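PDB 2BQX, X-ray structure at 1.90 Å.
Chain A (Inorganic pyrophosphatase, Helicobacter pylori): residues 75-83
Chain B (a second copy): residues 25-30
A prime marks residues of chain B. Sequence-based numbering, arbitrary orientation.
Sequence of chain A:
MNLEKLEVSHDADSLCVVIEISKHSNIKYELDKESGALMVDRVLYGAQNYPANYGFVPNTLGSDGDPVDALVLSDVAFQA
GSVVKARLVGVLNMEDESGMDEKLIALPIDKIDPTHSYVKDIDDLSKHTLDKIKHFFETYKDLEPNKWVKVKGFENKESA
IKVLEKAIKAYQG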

# COMPACT_ATOMS: atom_id res chain seq x y z
N ASP A 75 -4.15 15.60 -3.20
CA ASP A 75 -2.98 14.75 -3.30
C ASP A 75 -3.25 13.47 -2.54
O ASP A 75 -2.56 12.47 -2.74
CB ASP A 75 -1.74 15.43 -2.72
CG ASP A 75 -1.28 16.60 -3.56
OD1 ASP A 75 -1.49 16.57 -4.80
OD2 ASP A 75 -0.69 17.54 -2.99
N VAL A 76 -4.26 13.49 -1.67
CA VAL A 76 -4.60 12.30 -0.89
C VAL A 76 -5.92 11.67 -1.30
O VAL A 76 -6.75 12.31 -1.94
CB VAL A 76 -4.66 12.61 0.63
CG1 VAL A 76 -3.35 13.20 1.10
CG2 VAL A 76 -5.83 13.53 0.95
N ALA A 77 -6.09 10.40 -0.94
CA ALA A 77 -7.30 9.65 -1.25
C ALA A 77 -8.23 9.59 -0.03
O ALA A 77 -7.81 9.16 1.04
CB ALA A 77 -6.92 8.22 -1.68
N PHE A 78 -9.47 10.05 -0.20
CA PHE A 78 -10.45 10.04 0.87
C PHE A 78 -11.22 8.72 0.83
O PHE A 78 -11.52 8.20 -0.25
CB PHE A 78 -11.43 11.21 0.72
CG PHE A 78 -10.76 12.56 0.75
CD1 PHE A 78 -9.88 12.90 1.77
CD2 PHE A 78 -10.99 13.49 -0.27
CE1 PHE A 78 -9.23 14.13 1.78
CE2 PHE A 78 -10.35 14.72 -0.27
CZ PHE A 78 -9.46 15.04 0.76
N GLN A 79 -11.55 8.19 2.00
CA GLN A 79 -12.27 6.93 2.13
C GLN A 79 -13.67 6.96 1.54
O GLN A 79 -14.45 7.88 1.80
CB GLN A 79 -12.36 6.56 3.61
CG GLN A 79 -13.08 5.25 3.88
CD GLN A 79 -12.78 4.72 5.27
OE1 GLN A 79 -11.64 4.37 5.58
NE2 GLN A 79 -13.80 4.67 6.11
N ALA A 80 -14.00 5.95 0.74
CA ALA A 80 -15.33 5.90 0.14
C ALA A 80 -16.32 5.91 1.30
O ALA A 80 -16.12 5.23 2.30
CB ALA A 80 -15.51 4.63 -0.68
N GLY A 81 -17.38 6.70 1.17
CA GLY A 81 -18.36 6.79 2.23
C GLY A 81 -18.18 8.02 3.10
O GLY A 81 -19.10 8.38 3.83
N SER A 82 -17.02 8.67 3.04
CA SER A 82 -16.82 9.87 3.86
C SER A 82 -17.40 11.08 3.13
O SER A 82 -17.78 10.99 1.96
CB SER A 82 -15.33 10.09 4.16
OG SER A 82 -14.57 10.27 2.97
N VAL A 83 -17.46 12.21 3.83
CA VAL A 83 -18.00 13.43 3.27
C VAL A 83 -16.98 14.54 3.43
O VAL A 83 -16.46 14.76 4.53
CB VAL A 83 -19.29 13.85 4.02
CG1 VAL A 83 -19.86 15.11 3.41
CG2 VAL A 83 -20.30 12.72 3.98
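Chain B, residues 25-30: SNIKYE

The one hydrogen bond between the two stretches runs from a backbone amide to a phenol: Gln79 N of chain A donates to Tyr29′ OH of chain B across 2.9 Å, with an N-H...O angle of 162°, so the bond is of ordinary length and close to straight. No backbone-to-backbone hydrogen bond links the two stretches; chain B lies on chain A through its side chains. Ile27′ to Glu30′ are extended and belong to a strand that continues later in the chain, whereas Ser25′ and Asn26′ precede it as loop. Chain A faces them with an irregular segment, extended from Val76 to Gln79, which then folds into a type II turn from Gln79 to Ser82. Both chains advance in the same general sense, with Phe78 CA 7.9 Å from Ile27′ CA and Ser82 CA 8.2 Å from Tyr29′ CA. These wide spacings leave room for side chains between the backbones.

The alternation of the strand decides what fills that room: Ile27′ and Tyr29′ direct their CA-to-CB bonds toward chain A, while Lys28′ and Glu30′ make no contact with this stretch of chain A and join each other in a salt bridge (Lys28′ NZ to Glu30′ OE1, 3.6 Å). Ile27′, in the m,t rotamer, extends its CD1 to 3.7 Å from Val76 CG2 and 4.1 Å from Phe78 CD1, giving a small apolar cluster; the same CD1 also comes within 3.2 Å of the carbonyl Ala77 O, a close packing contact. At the start of the segment, Val76 CG1 lies 3.8 Å from Asn26′ ND2. Asn26′ sets out sideways, but the end of its side chain comes nearer to chain A. At the start of the strand, Ile27′ N donates to Ser25′ OG (3.0 Å), tying the loop to the strand's first residue.

Tyr29′, with chi1 at -68°, reaches farther and gives up 72 Å² of its surface, the largest share of any residue in the 281 Å² buried between the stretches. Its OH lies 3.6 Å from Phe78 CA and 3.4 Å from Gln79 CB, and its CE1 is 3.7 Å from Ser82 CB, so the ring packs against residues at both ends of the turn. The turn is held by Gln79 O, which accepts from Ser82 N at 3.0 Å and from Ser82 OG at 2.7 Å. Gly81, at phi 100° and psi -17°, suits a turn position where a CB would jam against Ala80 O.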

# COMPACT_ATOMS: atom_id res chain seq x y z
N SER B 25 -2.08 7.09 8.82
CA SER B 25 -2.76 8.01 7.91
C SER B 25 -2.43 9.46 8.23
O SER B 25 -2.04 9.78 9.36
CB SER B 25 -4.28 7.80 8.00
OG SER B 25 -4.97 8.74 7.19
N ASN B 26 -2.56 10.33 7.24
CA ASN B 26 -2.33 11.76 7.45
C ASN B 26 -3.68 12.46 7.25
O ASN B 26 -3.75 13.68 7.10
CB ASN B 26 -1.28 12.31 6.47
CG ASN B 26 -1.72 12.25 5.01
OD1 ASN B 26 -2.60 11.47 4.65
ND2 ASN B 26 -1.09 13.07 4.17
N ILE B 27 -4.76 11.69 7.28
CA ILE B 27 -6.10 12.24 7.12
C ILE B 27 -6.92 12.06 8.39
O ILE B 27 -7.17 10.93 8.82
CB ILE B 27 -6.87 11.57 5.96
CG1 ILE B 27 -6.10 11.75 4.65
CG2 ILE B 27 -8.27 12.20 5.85
CD1 ILE B 27 -6.71 11.00 3.48
N LYS B 28 -7.33 13.16 9.00
CA LYS B 28 -8.14 13.09 10.20
C LYS B 28 -9.62 13.17 9.82
O LYS B 28 -10.04 14.13 9.17
CB LYS B 28 -7.81 14.25 11.14
CG LYS B 28 -8.69 14.33 12.38
CD LYS B 28 -8.33 15.55 13.21
CE LYS B 28 -9.14 15.62 14.50
NZ LYS B 28 -10.58 15.84 14.25
N TYR B 29 -10.40 12.16 10.20
CA TYR B 29 -11.83 12.17 9.93
C TYR B 29 -12.51 12.55 11.24
O TYR B 29 -11.88 12.53 12.31
CB TYR B 29 -12.33 10.78 9.50
CG TYR B 29 -11.83 10.33 8.15
CD1 TYR B 29 -12.49 10.70 6.98
CD2 TYR B 29 -10.67 9.57 8.05
CE1 TYR B 29 -12.00 10.32 5.73
CE2 TYR B 29 -10.17 9.19 6.80
CZ TYR B 29 -10.84 9.57 5.65
OH TYR B 29 -10.34 9.23 4.41
N GLU B 30 -13.79 12.90 11.17
CA GLU B 30 -14.55 13.25 12.36
C GLU B 30 -16.00 12.83 12.17
O GLU B 30 -16.68 13.30 11.27
CB GLU B 30 -14.46 14.76 12.62
CG GLU B 30 -15.32 15.23 13.78
CD GLU B 30 -15.00 16.66 14.18
OE1 GLU B 30 -13.96 16.88 14.84
OE2 GLU B 30 -15.79 17.56 13.83